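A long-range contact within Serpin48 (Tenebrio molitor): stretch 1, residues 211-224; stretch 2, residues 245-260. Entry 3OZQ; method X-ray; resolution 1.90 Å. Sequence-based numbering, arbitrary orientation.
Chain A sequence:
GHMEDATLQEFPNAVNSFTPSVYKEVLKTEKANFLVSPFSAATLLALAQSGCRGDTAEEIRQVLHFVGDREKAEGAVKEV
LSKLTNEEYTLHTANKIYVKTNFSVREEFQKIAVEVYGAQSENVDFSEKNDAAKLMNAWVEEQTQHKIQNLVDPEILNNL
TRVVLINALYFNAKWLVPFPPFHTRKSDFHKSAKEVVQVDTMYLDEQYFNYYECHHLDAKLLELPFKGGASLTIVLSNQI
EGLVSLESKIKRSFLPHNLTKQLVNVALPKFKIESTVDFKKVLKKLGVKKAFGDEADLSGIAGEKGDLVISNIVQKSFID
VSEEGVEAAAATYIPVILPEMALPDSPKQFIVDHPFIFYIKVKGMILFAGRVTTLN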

ATOM      1  N   TYR A 211      -2.242 -22.770   3.056  1.00 45.79           N
ATOM      2  CA  TYR A 211      -3.599 -22.743   3.563  1.00 41.92           C
ATOM      3  C   TYR A 211      -3.547 -22.812   5.075  1.00 46.34           C
ATOM      4  O   TYR A 211      -2.656 -23.445   5.642  1.00 50.40           O
ATOM      5  CB  TYR A 211      -4.362 -23.946   2.994  1.00 50.61           C
ATOM      6  CG  TYR A 211      -5.760 -24.132   3.529  1.00 49.40           C
ATOM      7  CD1 TYR A 211      -6.860 -23.653   2.828  1.00 48.96           C
ATOM      8  CD2 TYR A 211      -5.986 -24.798   4.730  1.00 48.51           C
ATOM      9  CE1 TYR A 211      -8.151 -23.829   3.309  1.00 50.71           C
ATOM     10  CE2 TYR A 211      -7.273 -24.976   5.221  1.00 51.85           C
ATOM     11  CZ  TYR A 211      -8.349 -24.493   4.504  1.00 50.21           C
ATOM     12  OH  TYR A 211      -9.630 -24.664   4.981  1.00 55.18           O
ATOM     13  N   TYR A 212      -4.495 -22.165   5.735  1.00 44.59           N
ATOM     14  CA  TYR A 212      -4.521 -22.186   7.191  1.00 49.64           C
ATOM     15  C   TYR A 212      -5.911 -21.927   7.744  1.00 50.96           C
ATOM     16  O   TYR A 212      -6.637 -21.066   7.255  1.00 50.43           O
ATOM     17  CB  TYR A 212      -3.538 -21.158   7.762  1.00 52.63           C
ATOM     18  CG  TYR A 212      -3.322 -21.298   9.248  1.00 57.23           C
ATOM     19  CD1 TYR A 212      -3.846 -20.370  10.140  1.00 57.27           C
ATOM     20  CD2 TYR A 212      -2.601 -22.368   9.761  1.00 59.38           C
ATOM     21  CE1 TYR A 212      -3.656 -20.506  11.505  1.00 58.92           C
ATOM     22  CE2 TYR A 212      -2.403 -22.511  11.121  1.00 62.07           C
ATOM     23  CZ  TYR A 212      -2.935 -21.582  11.987  1.00 60.96           C
ATOM     24  OH  TYR A 212      -2.730 -21.732  13.341  1.00 71.64           O
ATOM     25  N   GLU A 213      -6.279 -22.672   8.777  1.00 47.02           N
ATOM     26  CA  GLU A 213      -7.543 -22.431   9.448  1.00 49.54           C
ATOM     27  C   GLU A 213      -7.267 -21.817  10.808  1.00 55.32           C
ATOM     28  O   GLU A 213      -6.805 -22.504  11.722  1.00 53.70           O
ATOM     29  CB  GLU A 213      -8.347 -23.732   9.579  1.00 55.29           C
ATOM     30  CG  GLU A 213      -8.870 -24.281   8.245  1.00 52.13           C
ATOM     31  CD  GLU A 213      -9.437 -25.697   8.364  1.00 61.99           C
ATOM     32  OE1 GLU A 213      -9.717 -26.321   7.312  1.00 48.90           O
ATOM     33  OE2 GLU A 213      -9.593 -26.181   9.509  1.00 62.06           O
ATOM     34  N   CYS A 214      -7.526 -20.516  10.931  1.00 54.18           N
ATOM     35  CA  CYS A 214      -7.322 -19.812  12.191  1.00 53.32           C
ATOM     36  C   CYS A 214      -8.558 -19.940  13.061  1.00 53.59           C
ATOM     37  O   CYS A 214      -9.614 -19.396  12.740  1.00 50.75           O
ATOM     38  CB  CYS A 214      -6.982 -18.330  11.967  1.00 56.62           C
ATOM     39  SG  CYS A 214      -6.383 -17.477  13.472  1.00 61.50           S
ATOM     40  N   HIS A 215      -8.415 -20.652  14.172  1.00 52.34           N
ATOM     41  CA  HIS A 215      -9.550 -20.952  15.037  1.00 59.55           C
ATOM     42  C   HIS A 215      -9.968 -19.778  15.924  1.00 57.15           C
ATOM     43  O   HIS A 215     -11.160 -19.565  16.151  1.00 61.16           O
ATOM     44  CB  HIS A 215      -9.285 -22.223  15.858  1.00 57.47           C
ATOM     45  CG  HIS A 215      -9.167 -23.463  15.021  1.00 61.50           C
ATOM     46  ND1 HIS A 215      -7.967 -24.109  14.810  1.00 59.72           N
ATOM     47  CD2 HIS A 215     -10.097 -24.165  14.329  1.00 61.89           C
ATOM     48  CE1 HIS A 215      -8.164 -25.159  14.030  1.00 58.62           C
ATOM     49  NE2 HIS A 215      -9.448 -25.215  13.724  1.00 57.97           N
ATOM     50  N   HIS A 216      -8.994 -19.015  16.409  1.00 59.20           N
ATOM     51  CA  HIS A 216      -9.294 -17.799  17.159  1.00 61.03           C
ATOM     52  C   HIS A 216     -10.062 -16.796  16.295  1.00 59.97           C
ATOM     53  O   HIS A 216     -10.968 -16.112  16.773  1.00 59.72           O
ATOM     54  CB  HIS A 216      -8.011 -17.162  17.693  1.00 64.14           C
ATOM     55  CG  HIS A 216      -8.215 -15.803  18.290  1.00 68.32           C
ATOM     56  ND1 HIS A 216      -7.510 -14.693  17.874  1.00 68.12           N
ATOM     57  CD2 HIS A 216      -9.052 -15.373  19.264  1.00 67.23           C
ATOM     58  CE1 HIS A 216      -7.899 -13.639  18.571  1.00 68.55           C
ATOM     59  NE2 HIS A 216      -8.837 -14.025  19.417  1.00 68.83           N
ATOM     60  N   LEU A 217      -9.705 -16.722  15.019  1.00 56.64           N
ATOM     61  CA  LEU A 217     -10.331 -15.757  14.120  1.00 56.97           C
ATOM     62  C   LEU A 217     -11.602 -16.257  13.467  1.00 59.77           C
ATOM     63  O   LEU A 217     -12.343 -15.467  12.883  1.00 57.16           O
ATOM     64  CB  LEU A 217      -9.345 -15.315  13.039  1.00 58.34           C
ATOM     65  CG  LEU A 217      -8.336 -14.304  13.578  1.00 62.68           C
ATOM     66  CD1 LEU A 217      -7.210 -14.049  12.581  1.00 61.59           C
ATOM     67  CD2 LEU A 217      -9.062 -13.014  13.965  1.00 61.89           C
ATOM     68  N   ASP A 218     -11.849 -17.561  13.573  1.00 55.34           N
ATOM     69  CA  ASP A 218     -12.926 -18.207  12.830  1.00 56.09           C
ATOM     70  C   ASP A 218     -12.876 -17.776  11.370  1.00 50.25           C
ATOM     71  O   ASP A 218     -13.851 -17.266  10.814  1.00 46.69           O
ATOM     72  CB  ASP A 218     -14.301 -17.918  13.441  1.00 57.04           C
ATOM     73  CG  ASP A 218     -15.399 -18.828  12.870  1.00 55.53           C
ATOM     74  OD1 ASP A 218     -15.061 -19.900  12.320  1.00 54.33           O
ATOM     75  OD2 ASP A 218     -16.596 -18.471  12.960  1.00 60.13           O
ATOM     76  N   ALA A 219     -11.724 -17.992  10.754  1.00 47.07           N
ATOM     77  CA  ALA A 219     -11.538 -17.637   9.362  1.00 47.35           C
ATOM     78  C   ALA A 219     -10.569 -18.615   8.722  1.00 46.47           C
ATOM     79  O   ALA A 219      -9.926 -19.408   9.402  1.00 42.73           O
ATOM     80  CB  ALA A 219     -11.013 -16.211   9.249  1.00 48.41           C
ATOM     81  N   LYS A 220     -10.484 -18.559   7.403  1.00 48.73           N
ATOM     82  CA  LYS A 220      -9.513 -19.340   6.661  1.00 44.93           C
ATOM     83  C   LYS A 220      -8.613 -18.354   5.939  1.00 40.37           C
ATOM     84  O   LYS A 220      -9.054 -17.266   5.582  1.00 41.17           O
ATOM     85  CB  LYS A 220     -10.211 -20.214   5.623  1.00 40.95           C
ATOM     86  CG  LYS A 220     -11.045 -21.360   6.170  1.00 47.60           C
ATOM     87  CD  LYS A 220     -11.545 -22.213   5.007  1.00 45.20           C
ATOM     88  CE  LYS A 220     -12.476 -23.347   5.454  1.00 53.66           C
ATOM     89  NZ  LYS A 220     -13.404 -23.763   4.349  1.00 48.93           N
ATOM     90  N   LEU A 221      -7.364 -18.749   5.713  1.00 38.07           N
ATOM     91  CA  LEU A 221      -6.398 -17.918   5.015  1.00 40.51           C
ATOM     92  C   LEU A 221      -5.793 -18.723   3.895  1.00 40.67           C
ATOM     93  O   LEU A 221      -5.459 -19.893   4.070  1.00 40.51           O
ATOM     94  CB  LEU A 221      -5.268 -17.464   5.946  1.00 41.47           C
ATOM     95  CG  LEU A 221      -5.639 -16.664   7.189  1.00 44.83           C
ATOM     96  CD1 LEU A 221      -5.875 -17.595   8.356  1.00 49.99           C
ATOM     97  CD2 LEU A 221      -4.524 -15.682   7.504  1.00 50.51           C
ATOM     98  N   LEU A 222      -5.657 -18.091   2.742  1.00 37.95           N
ATOM     99  CA  LEU A 222      -5.101 -18.740   1.574  1.00 38.40           C
ATOM    100  C   LEU A 222      -4.070 -17.829   0.956  1.00 39.22           C
ATOM    101  O   LEU A 222      -4.340 -16.662   0.719  1.00 36.90           O
ATOM    102  CB  LEU A 222      -6.192 -18.994   0.543  1.00 39.79           C
ATOM    103  CG  LEU A 222      -5.675 -19.466  -0.814  1.00 39.90           C
ATOM    104  CD1 LEU A 222      -5.161 -20.878  -0.714  1.00 44.13           C
ATOM    105  CD2 LEU A 222      -6.773 -19.383  -1.863  1.00 47.50           C
ATOM    106  N   GLU A 223      -2.895 -18.361   0.666  1.00 32.17           N
ATOM    107  CA  GLU A 223      -1.875 -17.543   0.035  1.00 37.67           C
ATOM    108  C   GLU A 223      -1.649 -17.982  -1.410  1.00 39.73           C
ATOM    109  O   GLU A 223      -1.207 -19.098  -1.686  1.00 42.98           O
ATOM    110  CB  GLU A 223      -0.598 -17.561   0.894  1.00 38.86           C
ATOM    111  CG  GLU A 223       0.660 -17.196   0.188  1.00 39.50           C
ATOM    112  CD  GLU A 223       1.886 -17.320   1.094  1.00 49.85           C
ATOM    113  OE1 GLU A 223       1.732 -17.321   2.338  1.00 49.28           O
ATOM    114  OE2 GLU A 223       3.006 -17.405   0.551  1.00 56.89           O
ATOM    115  N   LEU A 224      -2.018 -17.105  -2.333  1.00 40.20           N
ATOM    116  CA  LEU A 224      -1.896 -17.357  -3.761  1.00 38.12           C
ATOM    117  C   LEU A 224      -0.567 -16.805  -4.240  1.00 39.39           C
ATOM    118  O   LEU A 224      -0.297 -15.611  -4.086  1.00 36.76           O
ATOM    119  CB  LEU A 224      -3.042 -16.690  -4.525  1.00 39.83           C
ATOM    120  CG  LEU A 224      -4.461 -17.245  -4.353  1.00 38.93           C
ATOM    121  CD1 LEU A 224      -5.469 -16.310  -4.998  1.00 41.10           C
ATOM    122  CD2 LEU A 224      -4.578 -18.638  -4.943  1.00 41.75           C
ATOM    123  N   SER A 245     -15.843  -8.442  12.469  1.00 55.62           N
ATOM    124  CA  SER A 245     -15.206  -9.239  13.507  1.00 58.81           C
ATOM    125  C   SER A 245     -13.707  -9.307  13.269  1.00 56.82           C
ATOM    126  O   SER A 245     -12.915  -9.138  14.196  1.00 59.43           O
ATOM    127  CB  SER A 245     -15.784 -10.660  13.529  1.00 62.37           C
ATOM    128  OG  SER A 245     -17.190 -10.650  13.321  1.00 64.97           O
ATOM    129  N   LEU A 246     -13.320  -9.569  12.027  1.00 55.16           N
ATOM    130  CA  LEU A 246     -11.906  -9.684  11.683  1.00 54.23           C
ATOM    131  C   LEU A 246     -11.214  -8.348  11.849  1.00 52.40           C
ATOM    132  O   LEU A 246     -10.017  -8.288  12.118  1.00 52.05           O
ATOM    133  CB  LEU A 246     -11.729 -10.161  10.242  1.00 52.35           C
ATOM    134  CG  LEU A 246     -12.151 -11.583   9.887  1.00 51.86           C
ATOM    135  CD1 LEU A 246     -11.993 -11.801   8.389  1.00 47.78           C
ATOM    136  CD2 LEU A 246     -11.326 -12.604  10.671  1.00 54.45           C
ATOM    137  N   GLU A 247     -11.981  -7.276  11.683  1.00 54.58           N
ATOM    138  CA  GLU A 247     -11.435  -5.930  11.744  1.00 53.85           C
ATOM    139  C   GLU A 247     -11.345  -5.437  13.180  1.00 55.87           C
ATOM    140  O   GLU A 247     -10.538  -4.571  13.500  1.00 50.89           O
ATOM    141  CB  GLU A 247     -12.263  -4.987  10.877  1.00 51.52           C
ATOM    142  CG  GLU A 247     -12.229  -5.388   9.416  1.00 47.29           C
ATOM    143  CD  GLU A 247     -13.050  -4.484   8.524  1.00 52.13           C
ATOM    144  OE1 GLU A 247     -14.082  -3.946   8.980  1.00 55.70           O
ATOM    145  OE2 GLU A 247     -12.653  -4.315   7.351  1.00 53.66           O
ATOM    146  N   SER A 248     -12.167  -6.008  14.049  1.00 57.03           N
ATOM    147  CA  SER A 248     -12.057  -5.712  15.466  1.00 55.32           C
ATOM    148  C   SER A 248     -10.816  -6.408  15.998  1.00 55.07           C
ATOM    149  O   SER A 248     -10.260  -6.009  17.027  1.00 58.72           O
ATOM    150  CB  SER A 248     -13.308  -6.161  16.217  1.00 62.78           C
ATOM    151  OG  SER A 248     -14.432  -5.388  15.824  1.00 63.22           O
ATOM    152  N   LYS A 249     -10.374  -7.432  15.272  1.00 48.99           N
ATOM    153  CA  LYS A 249      -9.131  -8.138  15.587  1.00 53.55           C
ATOM    154  C   LYS A 249      -8.105  -8.005  14.454  1.00 53.09           C
ATOM    155  O   LYS A 249      -7.368  -8.953  14.151  1.00 45.82           O
ATOM    156  CB  LYS A 249      -9.413  -9.620  15.857  1.00 59.66           C
ATOM    157  CG  LYS A 249     -10.500  -9.856  16.890  1.00 62.98           C
ATOM    158  CD  LYS A 249     -11.075 -11.259  16.799  1.00 61.74           C
ATOM    159  CE  LYS A 249     -12.413 -11.329  17.531  1.00 66.58           C
ATOM    160  NZ  LYS A 249     -13.343 -10.257  17.058  1.00 67.41           N
ATOM    161  N   ILE A 250      -8.044  -6.817  13.853  1.00 53.67           N
ATOM    162  CA  ILE A 250      -7.245  -6.588  12.649  1.00 49.80           C
ATOM    163  C   ILE A 250      -5.779  -6.984  12.789  1.00 49.90           C
ATOM    164  O   ILE A 250      -5.130  -7.393  11.821  1.00 47.56           O
ATOM    165  CB  ILE A 250      -7.321  -5.115  12.205  1.00 47.58           C
ATOM    166  CG1 ILE A 250      -6.810  -4.984  10.771  1.00 45.83           C
ATOM    167  CG2 ILE A 250      -6.552  -4.218  13.171  1.00 52.74           C
ATOM    168  CD1 ILE A 250      -7.543  -5.884   9.790  1.00 38.86           C
ATOM    169  N   LYS A 251      -5.259  -6.858  14.001  1.00 54.48           N
ATOM    170  CA  LYS A 251      -3.870  -7.188  14.287  1.00 56.35           C
ATOM    171  C   LYS A 251      -3.600  -8.664  13.987  1.00 54.75           C
ATOM    172  O   LYS A 251      -2.640  -9.018  13.295  1.00 52.22           O
ATOM    173  CB  LYS A 251      -3.561  -6.895  15.759  1.00 59.34           C
ATOM    174  CG  LYS A 251      -4.132  -5.570  16.295  1.00 60.65           C
ATOM    175  CD  LYS A 251      -5.675  -5.515  16.272  1.00 58.85           C
ATOM    176  CE  LYS A 251      -6.312  -6.470  17.269  1.00 62.23           C
ATOM    177  NZ  LYS A 251      -6.149  -7.905  16.880  1.00 63.70           N
ATOM    178  N   ARG A 252      -4.459  -9.526  14.513  1.00 59.89           N
ATOM    179  CA  ARG A 252      -4.299 -10.963  14.325  1.00 56.70           C
ATOM    180  C   ARG A 252      -4.351 -11.345  12.845  1.00 54.08           C
ATOM    181  O   ARG A 252      -3.635 -12.237  12.399  1.00 50.43           O
ATOM    182  CB  ARG A 252      -5.362 -11.733  15.110  1.00 62.90           C
ATOM    183  CG  ARG A 252      -5.044 -11.918  16.588  1.00 66.91           C
ATOM    184  CD  ARG A 252      -4.868 -10.584  17.298  1.00 68.76           C
ATOM    185  NE  ARG A 252      -4.720 -10.747  18.744  1.00 77.94           N
ATOM    186  CZ  ARG A 252      -5.720 -10.630  19.615  1.00 76.65           C
ATOM    187  NH1 ARG A 252      -6.944 -10.345  19.189  1.00 72.26           N
ATOM    188  NH2 ARG A 252      -5.495 -10.796  20.913  1.00 76.40           N
ATOM    189  N   SER A 253      -5.182 -10.646  12.081  1.00 49.02           N
ATOM    190  CA  SER A 253      -5.393 -11.005  10.681  1.00 50.88           C
ATOM    191  C   SER A 253      -4.148 -10.840   9.801  1.00 46.52           C
ATOM    192  O   SER A 253      -4.034 -11.483   8.761  1.00 44.81           O
ATOM    193  CB  SER A 253      -6.570 -10.216  10.102  1.00 47.48           C
ATOM    194  OG  SER A 253      -7.711 -10.342  10.932  1.00 49.66           O
ATOM    195  N   PHE A 254      -3.218  -9.983  10.204  1.00 47.63           N
ATOM    196  CA  PHE A 254      -2.026  -9.742   9.386  1.00 45.42           C
ATOM    197  C   PHE A 254      -0.804 -10.498   9.887  1.00 50.28           C
ATOM    198  O   PHE A 254       0.181 -10.662   9.162  1.00 46.02           O
ATOM    199  CB  PHE A 254      -1.729  -8.244   9.287  1.00 44.45           C
ATOM    200  CG  PHE A 254      -2.664  -7.509   8.379  1.00 41.53           C
ATOM    201  CD1 PHE A 254      -3.707  -6.762   8.891  1.00 40.65           C
ATOM    202  CD2 PHE A 254      -2.511  -7.583   7.009  1.00 41.08           C
ATOM    203  CE1 PHE A 254      -4.574  -6.094   8.051  1.00 43.59           C
ATOM    204  CE2 PHE A 254      -3.384  -6.924   6.164  1.00 38.27           C
ATOM    205  CZ  PHE A 254      -4.411  -6.173   6.688  1.00 41.20           C
ATOM    206  N   LEU A 255      -0.882 -10.961  11.130  1.00 50.89           N
ATOM    207  CA  LEU A 255       0.151 -11.813  11.702  1.00 56.35           C
ATOM    208  C   LEU A 255       0.483 -12.977  10.786  1.00 58.13           C
ATOM    209  O   LEU A 255      -0.394 -13.525  10.123  1.00 55.81           O
ATOM    210  CB  LEU A 255      -0.303 -12.365  13.050  1.00 59.26           C
ATOM    211  CG  LEU A 255      -0.669 -11.335  14.112  1.00 58.13           C
ATOM    212  CD1 LEU A 255      -0.847 -12.028  15.459  1.00 62.33           C
ATOM    213  CD2 LEU A 255       0.398 -10.258  14.182  1.00 58.34           C
ATOM    214  N   PRO A 256       1.763 -13.355  10.746  1.00 60.67           N
ATOM    215  CA  PRO A 256       2.215 -14.531   9.999  1.00 64.65           C
ATOM    216  C   PRO A 256       1.702 -15.805  10.669  1.00 64.02           C
ATOM    217  O   PRO A 256       1.640 -15.878  11.901  1.00 64.09           O
ATOM    218  CB  PRO A 256       3.742 -14.453  10.114  1.00 66.85           C
ATOM    219  CG  PRO A 256       4.038 -13.048  10.545  1.00 66.82           C
ATOM    220  CD  PRO A 256       2.878 -12.647  11.390  1.00 58.65           C
ATOM    221  N   HIS A 257       1.324 -16.791   9.868  1.00 65.71           N
ATOM    222  CA  HIS A 257       0.789 -18.035  10.407  1.00 62.94           C
ATOM    223  C   HIS A 257       1.531 -19.238   9.846  1.00 66.07           C
ATOM    224  O   HIS A 257       2.220 -19.134   8.829  1.00 64.53           O
ATOM    225  CB  HIS A 257      -0.704 -18.158  10.107  1.00 59.82           C
ATOM    226  CG  HIS A 257      -1.549 -17.130  10.793  1.00 61.61           C
ATOM    227  ND1 HIS A 257      -1.828 -17.174  12.143  1.00 60.70           N
ATOM    228  CD2 HIS A 257      -2.181 -16.031  10.315  1.00 58.95           C
ATOM    229  CE1 HIS A 257      -2.594 -16.147  12.467  1.00 62.45           C
ATOM    230  NE2 HIS A 257      -2.823 -15.438  11.375  1.00 60.64           N
ATOM    231  N   ASN A 258       1.381 -20.378  10.514  1.00 65.29           N
ATOM    232  CA  ASN A 258       2.008 -21.622  10.081  1.00 68.21           C
ATOM    233  C   ASN A 258       1.296 -22.212   8.875  1.00 66.25           C
ATOM    234  O   ASN A 258       0.674 -23.273   8.968  1.00 63.29           O
ATOM    235  CB  ASN A 258       2.003 -22.647  11.221  1.00 73.67           C
ATOM    236  CG  ASN A 258       2.644 -22.114  12.489  1.00 76.51           C
ATOM    237  OD1 ASN A 258       3.792 -22.439  12.803  1.00 81.47           O
ATOM    238  ND2 ASN A 258       1.903 -21.288  13.225  1.00 72.20           N
ATOM    239  N   LEU A 259       1.388 -21.523   7.745  1.00 63.90           N
ATOM    240  CA  LEU A 259       0.686 -21.950   6.539  1.00 63.97           C
ATOM    241  C   LEU A 259       1.379 -23.149   5.898  1.00 58.27           C
ATOM    242  O   LEU A 259       2.595 -23.147   5.707  1.00 60.00           O
ATOM    243  CB  LEU A 259       0.600 -20.790   5.544  1.00 61.11           C
ATOM    244  CG  LEU A 259       0.106 -19.462   6.132  1.00 61.16           C
ATOM    245  CD1 LEU A 259       0.638 -18.285   5.329  1.00 64.97           C
ATOM    246  CD2 LEU A 259      -1.409 -19.421   6.202  1.00 55.96           C
ATOM    247  N   THR A 260       0.601 -24.175   5.572  1.00 56.70           N
ATOM    248  CA  THR A 260       1.142 -25.357   4.911  1.00 56.24           C
ATOM    249  C   THR A 260       0.400 -25.611   3.610  1.00 54.20           C
ATOM    250  O   THR A 260      -0.753 -25.212   3.460  1.00 56.09           O
ATOM    251  CB  THR A 260       1.026 -26.605   5.799  1.00 57.82           C
ATOM    252  OG1 THR A 260      -0.327 -26.737   6.264  1.00 59.24           O
ATOM    253  CG2 THR A 260       1.962 -26.495   6.993  1.00 60.17           C
TER
HETATM  254  O   HOH W   1      -0.600 -19.902  13.222  1.00 64.76           O

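How do the two backbones meet? Stretch 1 is a β-hairpin: strands 211-214 and 219-224 pair through hydrogen bonds such as Tyr 212 N to Leu 221 O and Leu 221 N to Tyr 212 O, and a short turn at 215-218 joins them. Stretch 2 begins as a helix, passes through a weakly bonded helical segment at about 250-254, and then continues as a loop to Thr 260. Only at that far end do the backbones bond to each other. Tyr 211 and Thr 260 form an antiparallel bridge, in which Tyr 211 N donates to Thr 260 O at 2.9 Å and Thr 260 N returns a weak bond to Tyr 211 O at 3.3 Å. Everywhere else the contact depends on side chains, and 778 Å² of surface is buried in all.

What fills the middle of the contact? Tyr 212 points toward stretch 2 and lies against His 257. Their ring planes are nearly parallel, 14° apart, but the centroids are 5.2 Å apart and the rings are slid so that they barely overlap. One face of the tyrosine ring is covered instead by the histidine's methylene: His 257 CB lies 4.1 Å from the centroid of the Tyr 212 ring, placing a CH group over the π cloud. The imidazole also touches the second strand of the hairpin, with Leu 221 CD2 3.7 Å from His 257 CD2, while Cys 214 SG approaches its ring obliquely, 4.1 Å from His 257 CE1. A weak hydrogen bond from His 257 NE2 to Arg 252 O, at 3.5 Å, ties the ring back to its own stretch.

What links the polar ends of Tyr 212 and His 257? Water 1 joins them, and Asn 258 as well. It lies 2.8 Å from Tyr 212 OH in a weak hydrogen bond and 3.2 Å from His 257 ND1, and it accepts a hydrogen bond from Asn 258 ND2 at 2.9 Å. The water therefore links the tyrosine of the hairpin to two neighbouring residues of stretch 2.

Where does Leu 259 fit? Its CD2 packs tightly against Tyr 212 CB, at 3.2 Å, and more loosely against Leu 221 CB, at 4.3 Å, so one methyl touches both strands of the hairpin. The other, CD1, lies 3.3 Å from Glu 223 OE1.

What holds the hairpin turn against the helical part of stretch 2? Leu 217 is buried there. Its CD2 lies 4.0 Å from Leu 246 CD2 and 3.9 Å from Lys 249 CD, the aliphatic part of a lysine whose NZ bonds to Ser 245 O; both methyls of Leu 217 lie against Arg 252 CB, CD1 at 3.9 Å. Ala 219 CB adds a further apolar contact, 3.9 Å from Leu 246 CD2. Nearer the solvent, His 216 CE1 comes within 3.5 Å of Arg 252 NH1, with the imidazole edge set over one face of the guanidinium.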